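Local structure of carbohydrate oxidase (Microdochium nivale, 3RJA) at residues Arg351-Tyr355 / Phe405-Trp409; Leu357-Gly362 / Lys382-Ile386. The protein oxidises the C1 hydroxyl of mono-, oligo- and polysaccharides to the lactone, using FAD as cofactor and reducing molecular oxygen to hydrogen peroxide. All blocks are in the same frame, centred on the assembly; numbering follows the deposited sequence.

Contact 1 of 2, residues Arg351-Tyr355 / Phe405-Trp409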
ATOM      1  N   ARG A 351      -2.778 -12.838  20.782  1.00 17.33           N
ATOM      2  CA  ARG A 351      -2.550 -11.497  20.239  1.00 17.44           C
ATOM      3  C   ARG A 351      -3.677 -11.088  19.260  1.00 16.46           C
ATOM      4  O   ARG A 351      -4.484 -11.926  18.877  1.00 17.14           O
ATOM      5  CB  ARG A 351      -1.156 -11.417  19.584  1.00 14.29           C
ATOM      6  CG  ARG A 351      -1.082 -12.097  18.228  1.00 13.03           C
ATOM      7  CD  ARG A 351      -1.039 -13.605  18.352  1.00 12.18           C
ATOM      8  NE  ARG A 351      -0.410 -14.176  17.173  1.00 12.24           N
ATOM      9  CZ  ARG A 351       0.063 -15.410  17.091  1.00 13.02           C
ATOM     10  NH1 ARG A 351       0.614 -15.803  15.958  1.00 11.19           N
ATOM     11  NH2 ARG A 351       0.001 -16.246  18.156  1.00 12.55           N
ATOM     12  N   PHE A 352      -3.726  -9.813  18.885  1.00 15.35           N
ATOM     13  CA  PHE A 352      -4.682  -9.337  17.879  1.00 16.72           C
ATOM     14  C   PHE A 352      -4.279  -9.810  16.464  1.00 17.32           C
ATOM     15  O   PHE A 352      -3.089  -9.811  16.104  1.00 18.05           O
ATOM     16  CB  PHE A 352      -4.741  -7.817  17.922  1.00 16.38           C
ATOM     17  CG  PHE A 352      -5.651  -7.210  16.904  1.00 16.26           C
ATOM     18  CD1 PHE A 352      -7.013  -7.464  16.925  1.00 16.61           C
ATOM     19  CD2 PHE A 352      -5.136  -6.365  15.906  1.00 17.40           C
ATOM     20  CE1 PHE A 352      -7.862  -6.903  15.969  1.00 17.68           C
ATOM     21  CE2 PHE A 352      -5.976  -5.782  14.938  1.00 16.73           C
ATOM     22  CZ  PHE A 352      -7.342  -6.050  14.974  1.00 17.10           C
ATOM     23  N   TRP A 353      -5.257 -10.246  15.680  1.00 15.80           N
ATOM     24  CA  TRP A 353      -5.009 -10.546  14.275  1.00 15.97           C
ATOM     25  C   TRP A 353      -6.245 -10.151  13.491  1.00 17.02           C
ATOM     26  O   TRP A 353      -7.342 -10.100  14.059  1.00 16.81           O
ATOM     27  CB  TRP A 353      -4.634 -12.024  14.022  1.00 14.59           C
ATOM     28  CG  TRP A 353      -5.704 -13.041  14.406  1.00 15.79           C
ATOM     29  CD1 TRP A 353      -5.742 -13.810  15.558  1.00 16.14           C
ATOM     30  CD2 TRP A 353      -6.873 -13.414  13.646  1.00 15.67           C
ATOM     31  NE1 TRP A 353      -6.860 -14.611  15.558  1.00 16.01           N
ATOM     32  CE2 TRP A 353      -7.580 -14.387  14.411  1.00 16.25           C
ATOM     33  CE3 TRP A 353      -7.401 -13.010  12.405  1.00 16.05           C
ATOM     34  CZ2 TRP A 353      -8.781 -14.987  13.959  1.00 15.64           C
ATOM     35  CZ3 TRP A 353      -8.603 -13.582  11.964  1.00 16.26           C
ATOM     36  CH2 TRP A 353      -9.289 -14.554  12.750  1.00 16.02           C
ATOM     37  N   PHE A 354      -6.056  -9.880  12.194  1.00 14.58           N
ATOM     38  CA  PHE A 354      -7.156  -9.737  11.257  1.00 13.72           C
ATOM     39  C   PHE A 354      -6.801 -10.257   9.850  1.00 13.43           C
ATOM     40  O   PHE A 354      -5.620 -10.445   9.517  1.00 13.14           O
ATOM     41  CB  PHE A 354      -7.677  -8.294  11.228  1.00 12.33           C
ATOM     42  CG  PHE A 354      -6.737  -7.310  10.577  1.00 14.33           C
ATOM     43  CD1 PHE A 354      -6.631  -7.241   9.190  1.00 13.94           C
ATOM     44  CD2 PHE A 354      -5.980  -6.419  11.363  1.00 15.02           C
ATOM     45  CE1 PHE A 354      -5.772  -6.303   8.578  1.00 14.99           C
ATOM     46  CE2 PHE A 354      -5.130  -5.480  10.777  1.00 15.51           C
ATOM     47  CZ  PHE A 354      -5.022  -5.424   9.372  1.00 16.54           C
ATOM     48  N   TYR A 355      -7.831 -10.519   9.047  1.00 13.36           N
ATOM     49  CA  TYR A 355      -7.662 -10.592   7.587  1.00 13.62           C
ATOM     50  C   TYR A 355      -8.625  -9.567   6.975  1.00 13.88           C
ATOM     51  O   TYR A 355      -9.629  -9.199   7.581  1.00 15.17           O
ATOM     52  CB  TYR A 355      -7.953 -11.996   7.035  1.00 12.75           C
ATOM     53  CG  TYR A 355      -9.409 -12.392   7.177  1.00 13.98           C
ATOM     54  CD1 TYR A 355     -10.356 -11.965   6.251  1.00 13.88           C
ATOM     55  CD2 TYR A 355      -9.842 -13.190   8.257  1.00 13.89           C
ATOM     56  CE1 TYR A 355     -11.684 -12.320   6.375  1.00 14.95           C
ATOM     57  CE2 TYR A 355     -11.171 -13.557   8.396  1.00 14.12           C
ATOM     58  CZ  TYR A 355     -12.086 -13.113   7.448  1.00 15.26           C
ATOM     59  OH  TYR A 355     -13.410 -13.435   7.555  1.00 16.16           O
ATOM     60  N   PHE A 405       1.737 -19.087  12.065  1.00 18.27           N
ATOM     61  CA  PHE A 405       0.313 -18.757  12.038  1.00 16.36           C
ATOM     62  C   PHE A 405      -0.087 -18.152  10.673  1.00 16.53           C
ATOM     63  O   PHE A 405      -0.873 -18.778   9.926  1.00 15.63           O
ATOM     64  CB  PHE A 405      -0.068 -17.833  13.220  1.00 15.49           C
ATOM     65  CG  PHE A 405      -1.460 -17.238  13.116  1.00 16.80           C
ATOM     66  CD1 PHE A 405      -2.563 -18.030  12.760  1.00 17.15           C
ATOM     67  CD2 PHE A 405      -1.675 -15.891  13.407  1.00 14.78           C
ATOM     68  CE1 PHE A 405      -3.857 -17.451  12.630  1.00 17.37           C
ATOM     69  CE2 PHE A 405      -2.938 -15.340  13.307  1.00 16.42           C
ATOM     70  CZ  PHE A 405      -4.035 -16.118  12.913  1.00 14.66           C
ATOM     71  N   LEU A 406       0.453 -16.973  10.314  1.00 13.39           N
ATOM     72  CA  LEU A 406       0.106 -16.422   8.989  1.00 13.24           C
ATOM     73  C   LEU A 406       0.657 -17.286   7.848  1.00 13.09           C
ATOM     74  O   LEU A 406      -0.015 -17.458   6.837  1.00 13.89           O
ATOM     75  CB  LEU A 406       0.497 -14.948   8.832  1.00 12.91           C
ATOM     76  CG  LEU A 406      -0.175 -13.935   9.793  1.00 12.79           C
ATOM     77  CD1 LEU A 406       0.040 -12.507   9.312  1.00 12.19           C
ATOM     78  CD2 LEU A 406      -1.653 -14.204   9.972  1.00 12.91           C
ATOM     79  N   ASP A 407       1.850 -17.855   8.010  1.00 12.46           N
ATOM     80  CA  ASP A 407       2.411 -18.715   6.966  1.00 14.94           C
ATOM     81  C   ASP A 407       1.448 -19.855   6.622  1.00 16.86           C
ATOM     82  O   ASP A 407       1.246 -20.181   5.444  1.00 18.29           O
ATOM     83  CB  ASP A 407       3.752 -19.331   7.418  1.00 14.65           C
ATOM     84  CG  ASP A 407       4.920 -18.342   7.368  1.00 15.76           C
ATOM     85  OD1 ASP A 407       4.763 -17.189   6.869  1.00 12.89           O
ATOM     86  OD2 ASP A 407       6.025 -18.757   7.804  1.00 15.18           O
ATOM     87  N   GLY A 408       0.861 -20.466   7.657  1.00 16.16           N
ATOM     88  CA  GLY A 408      -0.048 -21.590   7.452  1.00 17.54           C
ATOM     89  C   GLY A 408      -1.346 -21.169   6.778  1.00 16.68           C
ATOM     90  O   GLY A 408      -1.877 -21.890   5.940  1.00 18.76           O
ATOM     91  N   TRP A 409      -1.859 -19.992   7.120  1.00 15.32           N
ATOM     92  CA  TRP A 409      -3.095 -19.534   6.493  1.00 15.37           C
ATOM     93  C   TRP A 409      -2.878 -19.289   5.004  1.00 15.19           C
ATOM     94  O   TRP A 409      -3.709 -19.665   4.192  1.00 15.28           O
ATOM     95  CB  TRP A 409      -3.631 -18.269   7.168  1.00 14.08           C
ATOM     96  CG  TRP A 409      -5.141 -18.189   7.234  1.00 12.43           C
ATOM     97  CD1 TRP A 409      -6.064 -18.909   6.487  1.00 12.81           C
ATOM     98  CD2 TRP A 409      -5.896 -17.325   8.067  1.00 12.02           C
ATOM     99  NE1 TRP A 409      -7.341 -18.541   6.837  1.00 12.25           N
ATOM    100  CE2 TRP A 409      -7.264 -17.567   7.801  1.00 12.30           C
ATOM    101  CE3 TRP A 409      -5.551 -16.373   9.042  1.00 11.80           C
ATOM    102  CZ2 TRP A 409      -8.273 -16.900   8.472  1.00 11.96           C
ATOM    103  CZ3 TRP A 409      -6.547 -15.695   9.677  1.00 11.13           C
ATOM    104  CH2 TRP A 409      -7.898 -15.965   9.398  1.00 11.75           C
TER

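Contact 2 of 2, residues Leu357-Gly362 / Lys382-Ile386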
ATOM      1  N   LEU A 357     -10.444  -9.228   3.088  1.00 12.84           N
ATOM      2  CA  LEU A 357     -10.647  -9.679   1.726  1.00 12.45           C
ATOM      3  C   LEU A 357     -11.253  -8.523   0.920  1.00 11.77           C
ATOM      4  O   LEU A 357     -12.487  -8.312   0.932  1.00 10.11           O
ATOM      5  CB  LEU A 357     -11.541 -10.913   1.689  1.00 13.11           C
ATOM      6  CG  LEU A 357     -11.279 -12.103   2.645  1.00 14.87           C
ATOM      7  CD1 LEU A 357     -12.259 -13.270   2.385  1.00 15.45           C
ATOM      8  CD2 LEU A 357      -9.871 -12.641   2.600  1.00 14.08           C
ATOM      9  N   ASP A 358     -10.353  -7.792   0.249  1.00 10.68           N
ATOM     10  CA  ASP A 358     -10.734  -6.615  -0.529  0.50 11.19           C
ATOM     11  C   ASP A 358     -11.191  -6.971  -1.938  1.00 10.93           C
ATOM     12  O   ASP A 358     -10.536  -7.726  -2.638  1.00  9.87           O
ATOM     13  CB  ASP A 358      -9.594  -5.594  -0.574  0.50 10.85           C
ATOM     14  CG  ASP A 358      -9.476  -4.826   0.724  0.50 12.04           C
ATOM     15  OD1 ASP A 358      -8.940  -5.406   1.688  0.50 12.15           O
ATOM     16  OD2 ASP A 358      -9.963  -3.670   0.800  0.50 12.13           O
ATOM     17  N   VAL A 359     -12.332  -6.407  -2.332  1.00 11.38           N
ATOM     18  CA  VAL A 359     -12.851  -6.568  -3.680  1.00 11.05           C
ATOM     19  C   VAL A 359     -12.082  -5.637  -4.635  1.00 11.30           C
ATOM     20  O   VAL A 359     -12.421  -4.454  -4.828  1.00 13.04           O
ATOM     21  CB  VAL A 359     -14.385  -6.393  -3.691  1.00 11.62           C
ATOM     22  CG1 VAL A 359     -14.940  -6.372  -5.103  1.00 10.95           C
ATOM     23  CG2 VAL A 359     -15.042  -7.531  -2.863  1.00 12.43           C
ATOM     24  N   HIS A 360     -11.055  -6.206  -5.246  1.00 10.76           N
ATOM     25  CA  HIS A 360     -10.013  -5.486  -5.999  1.00 11.83           C
ATOM     26  C   HIS A 360     -10.373  -5.486  -7.478  1.00 12.55           C
ATOM     27  O   HIS A 360     -10.397  -4.447  -8.117  1.00 13.42           O
ATOM     28  CB  HIS A 360      -8.669  -6.205  -5.702  1.00 12.31           C
ATOM     29  CG  HIS A 360      -7.485  -5.746  -6.503  1.00 12.43           C
ATOM     30  ND1 HIS A 360      -7.146  -6.304  -7.722  1.00 11.96           N
ATOM     31  CD2 HIS A 360      -6.498  -4.870  -6.208  1.00 12.55           C
ATOM     32  CE1 HIS A 360      -6.037  -5.744  -8.174  1.00 11.78           C
ATOM     33  NE2 HIS A 360      -5.608  -4.889  -7.265  1.00 13.72           N
ATOM     34  N   GLY A 361     -10.696  -6.659  -8.016  1.00 13.33           N
ATOM     35  CA  GLY A 361     -11.077  -6.780  -9.407  1.00 13.26           C
ATOM     36  C   GLY A 361     -12.575  -6.965  -9.572  1.00 15.09           C
ATOM     37  O   GLY A 361     -13.369  -6.535  -8.711  1.00 14.03           O
ATOM     38  N   GLY A 362     -12.968  -7.609 -10.676  1.00 14.63           N
ATOM     39  CA  GLY A 362     -14.377  -7.787 -10.971  1.00 15.02           C
ATOM     40  C   GLY A 362     -14.778  -6.922 -12.151  1.00 15.58           C
ATOM     41  O   GLY A 362     -14.113  -5.926 -12.465  1.00 15.56           O
ATOM     42  N   LYS A 382      -6.450  -9.935 -10.977  1.00 14.25           N
ATOM     43  CA  LYS A 382      -6.780 -10.525  -9.654  1.00 14.52           C
ATOM     44  C   LYS A 382      -8.018  -9.881  -9.070  1.00 13.69           C
ATOM     45  O   LYS A 382      -8.085  -8.654  -8.942  1.00 14.49           O
ATOM     46  CB  LYS A 382      -5.622 -10.394  -8.650  1.00 14.57           C
ATOM     47  CG  LYS A 382      -4.227 -10.831  -9.184  1.00 16.09           C
ATOM     48  CD  LYS A 382      -4.241 -12.292  -9.737  1.00 15.59           C
ATOM     49  CE  LYS A 382      -2.845 -12.916  -9.839  1.00 14.36           C
ATOM     50  NZ  LYS A 382      -2.026 -12.282 -10.900  1.00 14.85           N
ATOM     51  N   LEU A 383      -8.984 -10.715  -8.701  1.00 13.28           N
ATOM     52  CA  LEU A 383     -10.228 -10.266  -8.129  1.00 13.20           C
ATOM     53  C   LEU A 383     -10.053  -9.884  -6.662  1.00 13.41           C
ATOM     54  O   LEU A 383     -10.580  -8.843  -6.213  1.00 13.09           O
ATOM     55  CB  LEU A 383     -11.335 -11.359  -8.279  1.00 14.57           C
ATOM     56  CG  LEU A 383     -12.731 -10.878  -7.863  1.00 14.72           C
ATOM     57  CD1 LEU A 383     -13.828 -11.432  -8.768  1.00 17.19           C
ATOM     58  CD2 LEU A 383     -13.040 -11.194  -6.400  1.00 15.66           C
ATOM     59  N   TRP A 384      -9.352 -10.741  -5.915  1.00 12.37           N
ATOM     60  CA  TRP A 384      -9.149 -10.537  -4.476  1.00 12.74           C
ATOM     61  C   TRP A 384      -7.763  -9.972  -4.148  1.00 12.32           C
ATOM     62  O   TRP A 384      -6.750 -10.467  -4.640  1.00 13.74           O
ATOM     63  CB  TRP A 384      -9.234 -11.891  -3.748  1.00 12.96           C
ATOM     64  CG  TRP A 384     -10.617 -12.509  -3.721  1.00 14.42           C
ATOM     65  CD1 TRP A 384     -11.033 -13.645  -4.383  1.00 14.63           C
ATOM     66  CD2 TRP A 384     -11.744 -12.050  -2.970  1.00 14.96           C
ATOM     67  NE1 TRP A 384     -12.353 -13.912  -4.094  1.00 15.06           N
ATOM     68  CE2 TRP A 384     -12.818 -12.951  -3.227  1.00 15.56           C
ATOM     69  CE3 TRP A 384     -11.963 -10.954  -2.121  1.00 14.74           C
ATOM     70  CZ2 TRP A 384     -14.089 -12.786  -2.661  1.00 15.48           C
ATOM     71  CZ3 TRP A 384     -13.233 -10.798  -1.546  1.00 15.87           C
ATOM     72  CH2 TRP A 384     -14.279 -11.707  -1.829  1.00 16.33           C
ATOM     73  N   LEU A 385      -7.727  -8.975  -3.282  1.00 12.22           N
ATOM     74  CA  LEU A 385      -6.506  -8.523  -2.616  1.00 12.07           C
ATOM     75  C   LEU A 385      -6.705  -8.860  -1.118  1.00 11.77           C
ATOM     76  O   LEU A 385      -7.688  -8.442  -0.506  1.00 11.85           O
ATOM     77  CB  LEU A 385      -6.289  -7.007  -2.806  1.00 11.95           C
ATOM     78  CG  LEU A 385      -5.355  -6.296  -1.801  1.00 12.34           C
ATOM     79  CD1 LEU A 385      -3.937  -6.823  -1.855  1.00 11.80           C
ATOM     80  CD2 LEU A 385      -5.321  -4.815  -2.011  1.00 11.96           C
ATOM     81  N   ILE A 386      -5.774  -9.609  -0.542  1.00 10.93           N
ATOM     82  CA  ILE A 386      -5.996 -10.169   0.784  1.00 10.81           C
ATOM     83  C   ILE A 386      -4.854  -9.771   1.684  1.00 10.26           C
ATOM     84  O   ILE A 386      -3.686  -9.960   1.327  1.00 10.41           O
ATOM     85  CB  ILE A 386      -6.120 -11.724   0.729  1.00 10.57           C
ATOM     86  CG1 ILE A 386      -7.299 -12.131  -0.178  1.00 10.69           C
ATOM     87  CG2 ILE A 386      -6.236 -12.337   2.144  1.00  9.11           C
ATOM     88  CD1 ILE A 386      -7.383 -13.670  -0.452  1.00 10.63           C
TER
HETATM   89  O   HOH W   1      -6.642  -6.210   1.609  0.50  7.79           O

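Contact 1 of 2, residues Arg351-Tyr355 / Phe405-Trp409
An aromatic cluster packs helix 403-414 onto one face of the eight-stranded antiparallel sheet. Helix segment 405-409 runs 20° from parallel to strand 352-355, with axes 11.6 Å apart. Large rings fill that gap, and no hydrogen bond crosses it. W353 is the hub. F405 turns its edge to the face of the W353 five-membered ring in a T-shaped pair. W409 makes an offset edge-to-face pair with the six-membered ring of W353. One helical turn separates F405 from W409, so both reach the same indole. Y355 extends the cluster: its CD2 lies 3.6 Å from W409 CH2. F354 points away from the helix and touches the bound substrate analogue on the other face. Polar groups are satisfied outside the pair. W409 NE1 hydrogen-bonds to F337 O and Y355 OH to Y341 OH, both on helix 332-345. R351 forms a salt bridge with D390. At the end of the cluster, R351 NH1 comes within 3.4 Å of F405 CD2.

Contact 2 of 2, residues Leu357-Gly362 / Lys382-Ile386
The indole of W384 lies beside L357 and V359 where strands 352-359 and 384-392 pair in the eight-stranded antiparallel sheet. Its CZ3 is 3.7 Å from L357 CB and 4.0 Å from V359 CG2. I386 shares this face, with CG2 3.7 Å from L357 CD2. D358 and L385 form the hydrogen-bonded pair: D358 N to L385 O is 2.8 Å, L385 N to D358 O 3.1 Å. Their side chains lie on the opposite face. A water donates to D358 OD1 (2.4 Å) and L385 O (3.2 Å). The L385 side chain is about 5 Å from FAD, and that of D358 about 6 Å from the substrate analogue. L383 and W384 both face L326 in a classic beta bulge. Past the last bridge, V359 with W384, L383 O accepts hydrogen bonds from H360 N and G361 N, each at 2.8 Å. A CB on G361 would clash with K382 O. H360 ND1 donates a hydrogen bond to K382 O at 2.8 Å, while its NE2 hydrogen-bonds to Y377 OH. Backbone and imidazole hydrogen bonds hold the strand ends close, and a salt bridge to R248 of the analogue pocket balances the buried D358 carboxylate.

Contacts 1 and 2 have centres 19 Å apart and share strand 352-359. Contact 1 uses its first half and contact 2 its end. The chain then makes a long connection without helix or strand, returns as strand 384-392 beside the first, and goes on to helix 403-414. Contact 2 therefore closes within the span of contact 1. Contact 2 joins two neighbouring strands of the eight-stranded sheet. Contact 1 adds the helix on one face of that sheet. W353 and Y355 point to helix 403-414; further along the same face, V359 meets helix 223-239. F354 and D358 point to the other face, where the substrate analogue binds. One strand thus serves both the helical layer and the active-site side.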